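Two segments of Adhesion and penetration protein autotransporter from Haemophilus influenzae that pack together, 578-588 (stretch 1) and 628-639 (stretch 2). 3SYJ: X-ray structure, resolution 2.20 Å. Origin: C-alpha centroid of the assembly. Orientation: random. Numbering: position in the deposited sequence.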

# COMPACT_ATOMS: atom_id res chain seq x y z
N GLY A 578 9.98 -11.89 -23.38
CA GLY A 578 10.27 -13.26 -23.01
C GLY A 578 11.28 -13.28 -21.89
O GLY A 578 11.56 -12.24 -21.28
N ASP A 579 11.83 -14.45 -21.61
CA ASP A 579 12.68 -14.62 -20.44
C ASP A 579 14.10 -14.97 -20.82
O ASP A 579 14.37 -15.39 -21.94
CB ASP A 579 12.14 -15.76 -19.57
CG ASP A 579 10.77 -15.49 -19.04
OD1 ASP A 579 10.36 -14.31 -18.99
OD2 ASP A 579 10.09 -16.46 -18.65
N ILE A 580 14.99 -14.81 -19.85
CA ILE A 580 16.34 -15.36 -19.92
C ILE A 580 16.46 -16.38 -18.80
O ILE A 580 16.20 -16.07 -17.63
CB ILE A 580 17.43 -14.27 -19.77
CG1 ILE A 580 17.37 -13.28 -20.92
CG2 ILE A 580 18.81 -14.90 -19.71
CD1 ILE A 580 18.36 -12.14 -20.80
N THR A 581 16.85 -17.60 -19.17
CA THR A 581 16.98 -18.71 -18.23
C THR A 581 18.41 -19.24 -18.15
O THR A 581 19.04 -19.50 -19.18
CB THR A 581 16.05 -19.87 -18.64
OG1 THR A 581 14.69 -19.42 -18.62
CG2 THR A 581 16.22 -21.07 -17.70
N GLN A 582 18.91 -19.40 -16.94
CA GLN A 582 20.23 -19.99 -16.75
C GLN A 582 20.13 -21.26 -15.90
O GLN A 582 19.56 -21.25 -14.80
CB GLN A 582 21.18 -18.99 -16.11
CG GLN A 582 22.58 -19.53 -15.89
CD GLN A 582 23.47 -18.53 -15.19
OE1 GLN A 582 23.04 -17.45 -14.81
NE2 GLN A 582 24.73 -18.90 -15.00
N THR A 583 20.70 -22.35 -16.39
CA THR A 583 20.62 -23.62 -15.67
C THR A 583 21.93 -23.97 -14.98
O THR A 583 21.96 -24.82 -14.09
CB THR A 583 20.25 -24.78 -16.60
OG1 THR A 583 21.28 -24.96 -17.57
CG2 THR A 583 18.93 -24.48 -17.32
N LYS A 584 23.01 -23.31 -15.37
CA LYS A 584 24.33 -23.66 -14.86
C LYS A 584 25.38 -22.68 -15.38
O LYS A 584 25.07 -21.80 -16.17
CB LYS A 584 24.69 -25.08 -15.29
CG LYS A 584 25.82 -25.72 -14.51
CD LYS A 584 26.13 -27.11 -15.03
CE LYS A 584 24.90 -28.00 -14.93
NZ LYS A 584 25.24 -29.43 -15.13
N GLY A 585 26.62 -22.84 -14.93
CA GLY A 585 27.71 -22.06 -15.45
C GLY A 585 27.67 -20.62 -14.98
O GLY A 585 27.04 -20.31 -13.97
N LYS A 586 28.36 -19.75 -15.71
CA LYS A 586 28.43 -18.34 -15.35
C LYS A 586 27.90 -17.47 -16.47
O LYS A 586 28.25 -17.66 -17.64
CB LYS A 586 29.87 -17.95 -14.98
CG LYS A 586 30.41 -18.72 -13.78
CD LYS A 586 31.76 -18.19 -13.33
CE LYS A 586 32.88 -18.61 -14.28
NZ LYS A 586 33.47 -19.93 -13.93
N LEU A 587 27.05 -16.51 -16.11
CA LEU A 587 26.42 -15.62 -17.07
C LEU A 587 26.69 -14.17 -16.68
O LEU A 587 26.29 -13.74 -15.60
CB LEU A 587 24.92 -15.90 -17.14
CG LEU A 587 24.07 -15.05 -18.08
CD1 LEU A 587 24.53 -15.21 -19.52
CD2 LEU A 587 22.60 -15.42 -17.94
N PHE A 588 27.37 -13.43 -17.55
CA PHE A 588 27.73 -12.04 -17.26
C PHE A 588 26.96 -11.08 -18.14
O PHE A 588 26.95 -11.22 -19.36
CB PHE A 588 29.24 -11.81 -17.48
CG PHE A 588 30.08 -12.13 -16.27
CD1 PHE A 588 30.20 -13.42 -15.81
CD2 PHE A 588 30.77 -11.12 -15.61
CE1 PHE A 588 30.98 -13.72 -14.70
CE2 PHE A 588 31.55 -11.41 -14.50
CZ PHE A 588 31.66 -12.71 -14.05
N LYS A 628 17.14 -5.81 -20.91
CA LYS A 628 15.74 -5.93 -20.55
C LYS A 628 15.15 -7.27 -20.96
O LYS A 628 15.36 -7.75 -22.07
CB LYS A 628 14.92 -4.81 -21.19
CG LYS A 628 13.44 -4.89 -20.86
CD LYS A 628 12.72 -3.59 -21.21
CE LYS A 628 11.21 -3.73 -21.01
NZ LYS A 628 10.44 -2.64 -21.67
N ALA A 629 14.42 -7.87 -20.03
CA ALA A 629 13.64 -9.05 -20.33
C ALA A 629 12.42 -9.00 -19.41
O ALA A 629 12.34 -8.14 -18.53
CB ALA A 629 14.46 -10.31 -20.07
N GLU A 630 11.48 -9.90 -19.64
CA GLU A 630 10.35 -10.06 -18.72
C GLU A 630 10.82 -10.71 -17.41
O GLU A 630 10.67 -10.13 -16.33
CB GLU A 630 9.20 -10.83 -19.40
CG GLU A 630 8.57 -10.03 -20.56
CD GLU A 630 7.44 -10.74 -21.30
OE1 GLU A 630 7.19 -11.93 -21.05
OE2 GLU A 630 6.79 -10.09 -22.15
N ASN A 631 11.42 -11.89 -17.50
CA ASN A 631 11.95 -12.54 -16.31
C ASN A 631 13.37 -13.03 -16.51
O ASN A 631 13.74 -13.46 -17.61
CB ASN A 631 11.08 -13.72 -15.88
CG ASN A 631 9.64 -13.32 -15.61
OD1 ASN A 631 9.26 -13.03 -14.47
ND2 ASN A 631 8.83 -13.31 -16.66
N PHE A 632 14.15 -12.97 -15.44
CA PHE A 632 15.43 -13.66 -15.38
C PHE A 632 15.25 -14.84 -14.43
O PHE A 632 15.11 -14.66 -13.22
CB PHE A 632 16.53 -12.74 -14.86
CG PHE A 632 16.68 -11.47 -15.65
CD1 PHE A 632 17.50 -11.42 -16.77
CD2 PHE A 632 15.99 -10.32 -15.28
CE1 PHE A 632 17.63 -10.26 -17.50
CE2 PHE A 632 16.12 -9.16 -16.00
CZ PHE A 632 16.94 -9.12 -17.11
N GLN A 633 15.24 -16.04 -14.98
CA GLN A 633 15.11 -17.23 -14.16
C GLN A 633 16.47 -17.89 -14.04
O GLN A 633 16.91 -18.60 -14.95
CB GLN A 633 14.09 -18.19 -14.77
CG GLN A 633 12.90 -17.48 -15.37
CD GLN A 633 11.74 -18.40 -15.67
OE1 GLN A 633 11.75 -19.58 -15.28
NE2 GLN A 633 10.73 -17.88 -16.36
N ILE A 634 17.15 -17.63 -12.93
CA ILE A 634 18.43 -18.25 -12.68
C ILE A 634 18.16 -19.51 -11.87
O ILE A 634 18.08 -19.45 -10.65
CB ILE A 634 19.37 -17.29 -11.92
CG1 ILE A 634 19.27 -15.88 -12.51
CG2 ILE A 634 20.81 -17.78 -11.95
CD1 ILE A 634 19.45 -15.81 -14.02
N LYS A 635 17.98 -20.62 -12.57
CA LYS A 635 17.61 -21.89 -11.95
C LYS A 635 18.82 -22.66 -11.44
O LYS A 635 18.69 -23.70 -10.80
CB LYS A 635 16.85 -22.77 -12.95
CG LYS A 635 15.57 -22.15 -13.49
CD LYS A 635 14.85 -23.14 -14.39
CE LYS A 635 13.52 -22.59 -14.88
NZ LYS A 635 12.86 -23.55 -15.80
N GLY A 636 20.01 -22.15 -11.75
CA GLY A 636 21.23 -22.81 -11.33
C GLY A 636 22.41 -22.04 -11.85
O GLY A 636 22.26 -21.23 -12.77
N GLY A 637 23.58 -22.28 -11.27
CA GLY A 637 24.77 -21.54 -11.64
C GLY A 637 24.82 -20.14 -11.05
O GLY A 637 24.29 -19.88 -9.96
N SER A 638 25.46 -19.23 -11.77
CA SER A 638 25.70 -17.89 -11.26
C SER A 638 25.52 -16.82 -12.34
O SER A 638 26.14 -16.89 -13.41
CB SER A 638 27.12 -17.83 -10.70
OG SER A 638 27.24 -16.76 -9.77
N ALA A 639 24.66 -15.85 -12.06
CA ALA A 639 24.43 -14.69 -12.92
C ALA A 639 25.07 -13.43 -12.33
O ALA A 639 24.85 -13.11 -11.17
CB ALA A 639 22.93 -14.46 -13.13
O HOH W 1 7.73 -14.27 -20.00

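The two stretches lie side by side as neighbouring parallel strands, with 579-582 and 631-634 running 9° apart and 4.7 Å between their axes, and together they bury 829 Å². Eight of the twelve hydrogen bonds between the stretches join backbone to backbone. Ile 580 N donates to Asn 631 O (2.9 Å) and its carbonyl O accepts from Gln 633 N (2.8 Å); Gln 582 N then donates to Gln 633 O (2.9 Å). Ile 580 and Gln 582 thus turn their amide and carbonyl groups to the neighbouring strand, as parallel pairing requires. Next along, Gln 582 O is shared by Lys 635 N (2.8 Å) and, weakly, by Gly 636 N (3.2 Å). Pairing resumes where Ser 638 N reaches Gly 585 O and Leu 587 N reaches Ser 638 O, both at 2.9 Å.

Before Ile 580, Gly 578 O accepts from Glu 630 N (2.9 Å), and the carboxylate of Asp 579 serves the residues that follow. Its OD1 accepts from Asn 631 ND2 at 3.0 Å and, weakly, from Asn 631 N, also at 3.0 Å, while OD2 lies 2.8 Å from Gln 633 NE2 in another weak bond. An acidic side chain suits this cluster of amide donors. Its like-charged neighbour is accommodated by a water that donates to both Asp 579 OD1 (2.8 Å) and Glu 630 OE1 (2.6 Å), the two carboxylate oxygens being 4.5 Å apart.

Gln 582 closes the gap between the two runs of pairing. Buried, and extended with chi1 and chi2 both t, it carries its amide forward, obliquely to the strand, so that NE2 donates to Ser 638 O (2.9 Å) and to Lys 584 O of its own stretch (3.1 Å). Its OE1 has no hydrogen bond to the other stretch and instead packs against Ala 639 CB at 3.4 Å and Ile 634 CG2 at 3.6 Å.

On the same face as Gln 582, Ile 580 provides apolar packing: CD1 meets Phe 632 CE1 at 3.9 Å, obliquely to the ring, and CG1 lies 4.2 Å from Ala 629 CB. The other face, with Asp 579, Thr 581 and Gln 633, is more polar and partly exposed.

Glycines allow the turns to come close. The CA atoms of Lys 584 and Gly 637 are 3.9 Å apart; a CB on Gly 637 would clash with Lys 584 C and Gly 585 O, and one on Gly 636 would strike Thr 583 O. Positive phi at Gly 585 and Gly 637 also favours glycine.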